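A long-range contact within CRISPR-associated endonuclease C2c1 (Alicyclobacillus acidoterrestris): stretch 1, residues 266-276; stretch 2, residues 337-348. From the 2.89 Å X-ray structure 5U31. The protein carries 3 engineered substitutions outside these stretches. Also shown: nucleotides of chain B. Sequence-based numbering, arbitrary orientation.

Stretch 1 (266-276) HLVNQLQQDMK
Stretch 2 337-348: HDLFAKLAEPEY

Leu271 is the hub of this contact. Its CA-to-CB bond runs sideways to the other stretch, and with chi1 at -143°, between wells, and chi2 t, the branched end reaches four partners. CD1 lies 3.7 Å from Leu343 CD2 and 4.2 Å from Leu339 CD2, CD2 lies 3.5 Å from Lys342 CG, and CG sits over the face of the Tyr348 ring, 3.8 Å from its centroid and 17° off the normal, a CH-pi contact.

Two neighbours extend this patch because a helix returns a side chain to the same side every three to four residues. Leu267 (t, p), one turn earlier, puts CD1 3.9 Å from Tyr348 CD1. Selenomethionine Met275 (m, t, p), one turn later, places SE 4.0 Å from Leu339 CD2 and CE 3.7 Å from Leu339 CA.

The backbone that carries them is helical throughout 266-276, with i to i+4 bonds such as Asp274 N to Gln270 O at 2.7 Å. Stretch 2 starts as helix at 337, and its axis passes 11.6 Å from the first at 125° between N-to-C directions. Past the helix, Glu345 is extended (phi/psi -62/139), and a turn closed by Tyr348 N to Glu345 O at 3.0 Å brings Tyr348 back toward stretch 1, its CA 7.2 Å from Leu267 CA.

The polar edge centres on Asp274 (chi1 t), which points toward stretch 2. Tyr348 (chi1 m, chi2 -66°) donates from OH to Asp274 OD1 at a very short 2.4 Å, while Lys342 (t, p, p, t) curls its chain so that NZ forms a salt bridge with Asp274 OD2 at 3.1 Å. One carboxylate thus ties down both the phenol and the amine.

Farther out, His337 ND1 and Asp338 OD1 engage the G110 O2' of chain B, at 2.8 and 2.3 Å.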

# COMPACT_ATOMS: atom_id res chain seq x y z
N HIS A 266 38.70 -1.39 -0.22
CA HIS A 266 39.42 -1.70 1.00
C HIS A 266 39.40 -0.55 2.00
O HIS A 266 39.51 -0.78 3.20
CB HIS A 266 40.86 -2.09 0.67
CG HIS A 266 41.68 -2.47 1.87
ND1 HIS A 266 41.33 -3.49 2.73
CD2 HIS A 266 42.84 -1.97 2.35
CE1 HIS A 266 42.24 -3.60 3.68
NE2 HIS A 266 43.17 -2.68 3.48
N LEU A 267 39.23 0.69 1.51
CA LEU A 267 39.27 1.84 2.40
C LEU A 267 37.94 2.05 3.12
O LEU A 267 37.92 2.30 4.33
CB LEU A 267 39.65 3.09 1.61
CG LEU A 267 39.86 4.35 2.45
CD1 LEU A 267 40.84 4.08 3.58
CD2 LEU A 267 40.33 5.50 1.57
N VAL A 268 36.83 1.96 2.39
CA VAL A 268 35.52 2.10 3.03
C VAL A 268 35.28 0.96 4.01
O VAL A 268 34.59 1.14 5.03
CB VAL A 268 34.42 2.20 1.96
CG1 VAL A 268 34.49 1.02 1.00
CG2 VAL A 268 33.05 2.30 2.60
N ASN A 269 35.85 -0.22 3.75
CA ASN A 269 35.79 -1.31 4.72
C ASN A 269 36.47 -0.91 6.02
O ASN A 269 35.95 -1.15 7.12
CB ASN A 269 36.43 -2.58 4.15
CG ASN A 269 35.55 -3.28 3.14
OD1 ASN A 269 34.64 -2.68 2.56
ND2 ASN A 269 35.82 -4.56 2.91
N GLN A 270 37.66 -0.31 5.92
CA GLN A 270 38.30 0.25 7.11
C GLN A 270 37.41 1.29 7.76
O GLN A 270 37.30 1.35 8.99
CB GLN A 270 39.66 0.86 6.75
CG GLN A 270 40.67 -0.11 6.17
CD GLN A 270 41.98 0.57 5.81
OE1 GLN A 270 42.24 1.69 6.24
NE2 GLN A 270 42.80 -0.11 5.02
N LEU A 271 36.75 2.12 6.95
CA LEU A 271 35.85 3.13 7.49
C LEU A 271 34.72 2.47 8.27
O LEU A 271 34.42 2.86 9.40
CB LEU A 271 35.29 3.99 6.35
CG LEU A 271 35.08 5.50 6.58
CD1 LEU A 271 34.02 6.04 5.62
CD2 LEU A 271 34.69 5.81 8.01
N GLN A 272 34.08 1.46 7.67
CA GLN A 272 32.91 0.86 8.29
C GLN A 272 33.25 0.15 9.59
O GLN A 272 32.42 0.09 10.50
CB GLN A 272 32.24 -0.09 7.30
CG GLN A 272 31.52 0.65 6.18
CD GLN A 272 31.15 -0.23 5.01
OE1 GLN A 272 30.39 0.17 4.13
NE2 GLN A 272 31.69 -1.45 4.99
N GLN A 273 34.47 -0.39 9.70
CA GLN A 273 34.91 -0.95 10.97
C GLN A 273 35.52 0.09 11.89
O GLN A 273 35.56 -0.12 13.11
CB GLN A 273 35.91 -2.09 10.74
CG GLN A 273 36.04 -3.02 11.93
CD GLN A 273 36.44 -4.42 11.54
OE1 GLN A 273 37.53 -4.65 11.02
NE2 GLN A 273 35.54 -5.38 11.78
N ASP A 274 36.01 1.21 11.33
CA ASP A 274 36.43 2.33 12.16
C ASP A 274 35.27 2.80 13.05
O ASP A 274 35.39 2.84 14.28
CB ASP A 274 36.92 3.48 11.27
CG ASP A 274 37.67 4.55 12.05
OD1 ASP A 274 38.75 4.97 11.57
OD2 ASP A 274 37.20 4.97 13.13
N MSE A 275 34.14 3.12 12.43
CA MSE A 275 32.99 3.63 13.16
C MSE A 275 32.33 2.53 13.98
O MSE A 275 31.67 2.80 14.98
CB MSE A 275 31.99 4.26 12.18
CG MSE A 275 32.62 5.35 11.31
SE MSE A 275 31.60 5.84 9.72
CE MSE A 275 30.40 7.16 10.51
N LYS A 276 32.54 1.28 13.56
CA LYS A 276 32.02 0.14 14.31
C LYS A 276 32.66 0.06 15.69
O LYS A 276 31.97 -0.14 16.70
CB LYS A 276 32.24 -1.15 13.51
CG LYS A 276 31.48 -2.38 13.98
CD LYS A 276 31.88 -3.58 13.12
CE LYS A 276 30.82 -4.67 13.08
NZ LYS A 276 30.88 -5.59 14.26
N HIS A 337 25.68 13.27 9.99
CA HIS A 337 26.78 14.18 10.26
C HIS A 337 28.08 13.41 10.49
O HIS A 337 29.12 13.75 9.93
CB HIS A 337 26.46 15.06 11.47
CG HIS A 337 27.62 15.85 11.98
ND1 HIS A 337 28.44 15.41 13.01
CD2 HIS A 337 28.10 17.07 11.63
CE1 HIS A 337 29.37 16.31 13.25
NE2 HIS A 337 29.19 17.33 12.43
N ASP A 338 28.02 12.35 11.31
CA ASP A 338 29.23 11.62 11.67
C ASP A 338 29.89 10.97 10.47
O ASP A 338 31.12 10.85 10.43
CB ASP A 338 28.90 10.58 12.74
CG ASP A 338 28.34 11.20 14.00
OD1 ASP A 338 27.94 12.39 13.94
OD2 ASP A 338 28.31 10.52 15.05
N LEU A 339 29.10 10.55 9.48
CA LEU A 339 29.68 9.98 8.27
C LEU A 339 30.46 11.04 7.51
O LEU A 339 31.58 10.78 7.04
CB LEU A 339 28.58 9.39 7.39
CG LEU A 339 28.86 8.05 6.73
CD1 LEU A 339 28.06 7.91 5.44
CD2 LEU A 339 30.35 7.85 6.47
N PHE A 340 29.90 12.24 7.38
CA PHE A 340 30.62 13.30 6.69
C PHE A 340 31.77 13.83 7.54
O PHE A 340 32.78 14.29 7.00
CB PHE A 340 29.65 14.41 6.32
CG PHE A 340 28.62 14.01 5.31
CD1 PHE A 340 29.00 13.41 4.12
CD2 PHE A 340 27.27 14.22 5.55
CE1 PHE A 340 28.06 13.04 3.18
CE2 PHE A 340 26.33 13.84 4.62
CZ PHE A 340 26.72 13.25 3.43
N ALA A 341 31.64 13.77 8.87
CA ALA A 341 32.75 14.17 9.73
C ALA A 341 33.94 13.25 9.54
O ALA A 341 35.09 13.71 9.51
CB ALA A 341 32.30 14.18 11.19
N LYS A 342 33.70 11.95 9.41
CA LYS A 342 34.79 11.00 9.20
C LYS A 342 35.25 10.97 7.75
O LYS A 342 36.41 10.62 7.48
CB LYS A 342 34.36 9.61 9.66
CG LYS A 342 35.53 8.63 9.84
CD LYS A 342 36.13 8.67 11.24
CE LYS A 342 35.24 7.97 12.25
NZ LYS A 342 35.92 7.78 13.56
N LEU A 343 34.38 11.34 6.80
CA LEU A 343 34.79 11.46 5.41
C LEU A 343 35.63 12.70 5.16
O LEU A 343 36.29 12.79 4.12
CB LEU A 343 33.58 11.46 4.48
CG LEU A 343 32.84 10.14 4.26
CD1 LEU A 343 31.62 10.37 3.39
CD2 LEU A 343 33.74 9.09 3.63
N ALA A 344 35.60 13.67 6.07
CA ALA A 344 36.46 14.84 5.94
C ALA A 344 37.87 14.57 6.44
O ALA A 344 38.79 15.31 6.07
CB ALA A 344 35.86 16.02 6.70
N GLU A 345 38.06 13.53 7.24
CA GLU A 345 39.39 13.19 7.71
C GLU A 345 40.28 12.84 6.52
O GLU A 345 39.84 12.16 5.59
CB GLU A 345 39.33 12.02 8.69
CG GLU A 345 38.45 12.28 9.91
CD GLU A 345 38.46 11.13 10.90
OE1 GLU A 345 37.94 11.30 12.02
OE2 GLU A 345 39.00 10.06 10.55
N PRO A 346 41.54 13.29 6.51
CA PRO A 346 42.37 13.12 5.31
C PRO A 346 42.58 11.67 4.91
O PRO A 346 42.65 11.37 3.71
CB PRO A 346 43.69 13.80 5.68
CG PRO A 346 43.71 13.80 7.18
CD PRO A 346 42.28 13.94 7.61
N GLU A 347 42.65 10.75 5.88
CA GLU A 347 42.88 9.35 5.53
C GLU A 347 41.74 8.77 4.71
O GLU A 347 41.97 7.88 3.88
CB GLU A 347 43.11 8.52 6.79
CG GLU A 347 42.03 8.65 7.86
CD GLU A 347 42.18 7.62 8.97
OE1 GLU A 347 42.58 6.48 8.67
OE2 GLU A 347 41.91 7.96 10.14
N TYR A 348 40.52 9.27 4.90
CA TYR A 348 39.35 8.77 4.19
C TYR A 348 38.89 9.69 3.07
O TYR A 348 37.87 9.40 2.43
CB TYR A 348 38.19 8.56 5.17
CG TYR A 348 38.44 7.54 6.25
CD1 TYR A 348 38.61 6.20 5.94
CD2 TYR A 348 38.50 7.91 7.59
CE1 TYR A 348 38.83 5.25 6.92
CE2 TYR A 348 38.73 6.97 8.58
CZ TYR A 348 38.89 5.65 8.24
OH TYR A 348 39.12 4.71 9.22
P G B 110 27.93 13.48 22.16
OP1 G B 110 29.10 14.17 22.78
OP2 G B 110 26.57 13.69 22.70
O5' G B 110 27.89 13.85 20.61
C5' G B 110 28.93 13.43 19.74
C4' G B 110 28.50 13.45 18.29
O4' G B 110 27.46 12.48 18.05
C3' G B 110 27.90 14.75 17.80
O3' G B 110 28.86 15.75 17.54
C2' G B 110 27.12 14.31 16.57
O2' G B 110 27.99 14.12 15.46
C1' G B 110 26.60 12.94 17.02
N9 G B 110 25.22 13.03 17.54
C8 G B 110 24.78 13.07 18.84
N7 G B 110 23.48 13.16 18.93
C5 G B 110 23.04 13.19 17.61
C6 G B 110 21.73 13.27 17.08
O6 G B 110 20.65 13.35 17.68
N1 G B 110 21.76 13.27 15.68
C2 G B 110 22.89 13.19 14.91
N2 G B 110 22.72 13.20 13.58
N3 G B 110 24.11 13.11 15.40
C4 G B 110 24.11 13.11 16.75
P U B 111 28.55 17.27 17.94
OP1 U B 111 29.84 17.97 18.19
OP2 U B 111 27.50 17.24 18.99
O5' U B 111 27.89 17.88 16.63
C5' U B 111 26.50 18.12 16.58
C4' U B 111 25.97 17.93 15.18
O4' U B 111 25.20 16.70 15.11
C3' U B 111 25.00 19.00 14.70
O3' U B 111 25.64 20.18 14.24
C2' U B 111 24.20 18.27 13.64
O2' U B 111 24.96 18.12 12.45
C1' U B 111 24.07 16.89 14.29
N1 U B 111 22.86 16.80 15.15
C2 U B 111 21.61 16.84 14.55
O2 U B 111 21.45 16.96 13.35
N3 U B 111 20.55 16.75 15.42
C4 U B 111 20.60 16.61 16.80
O4 U B 111 19.56 16.54 17.44
C5 U B 111 21.93 16.58 17.34
C6 U B 111 22.98 16.67 16.51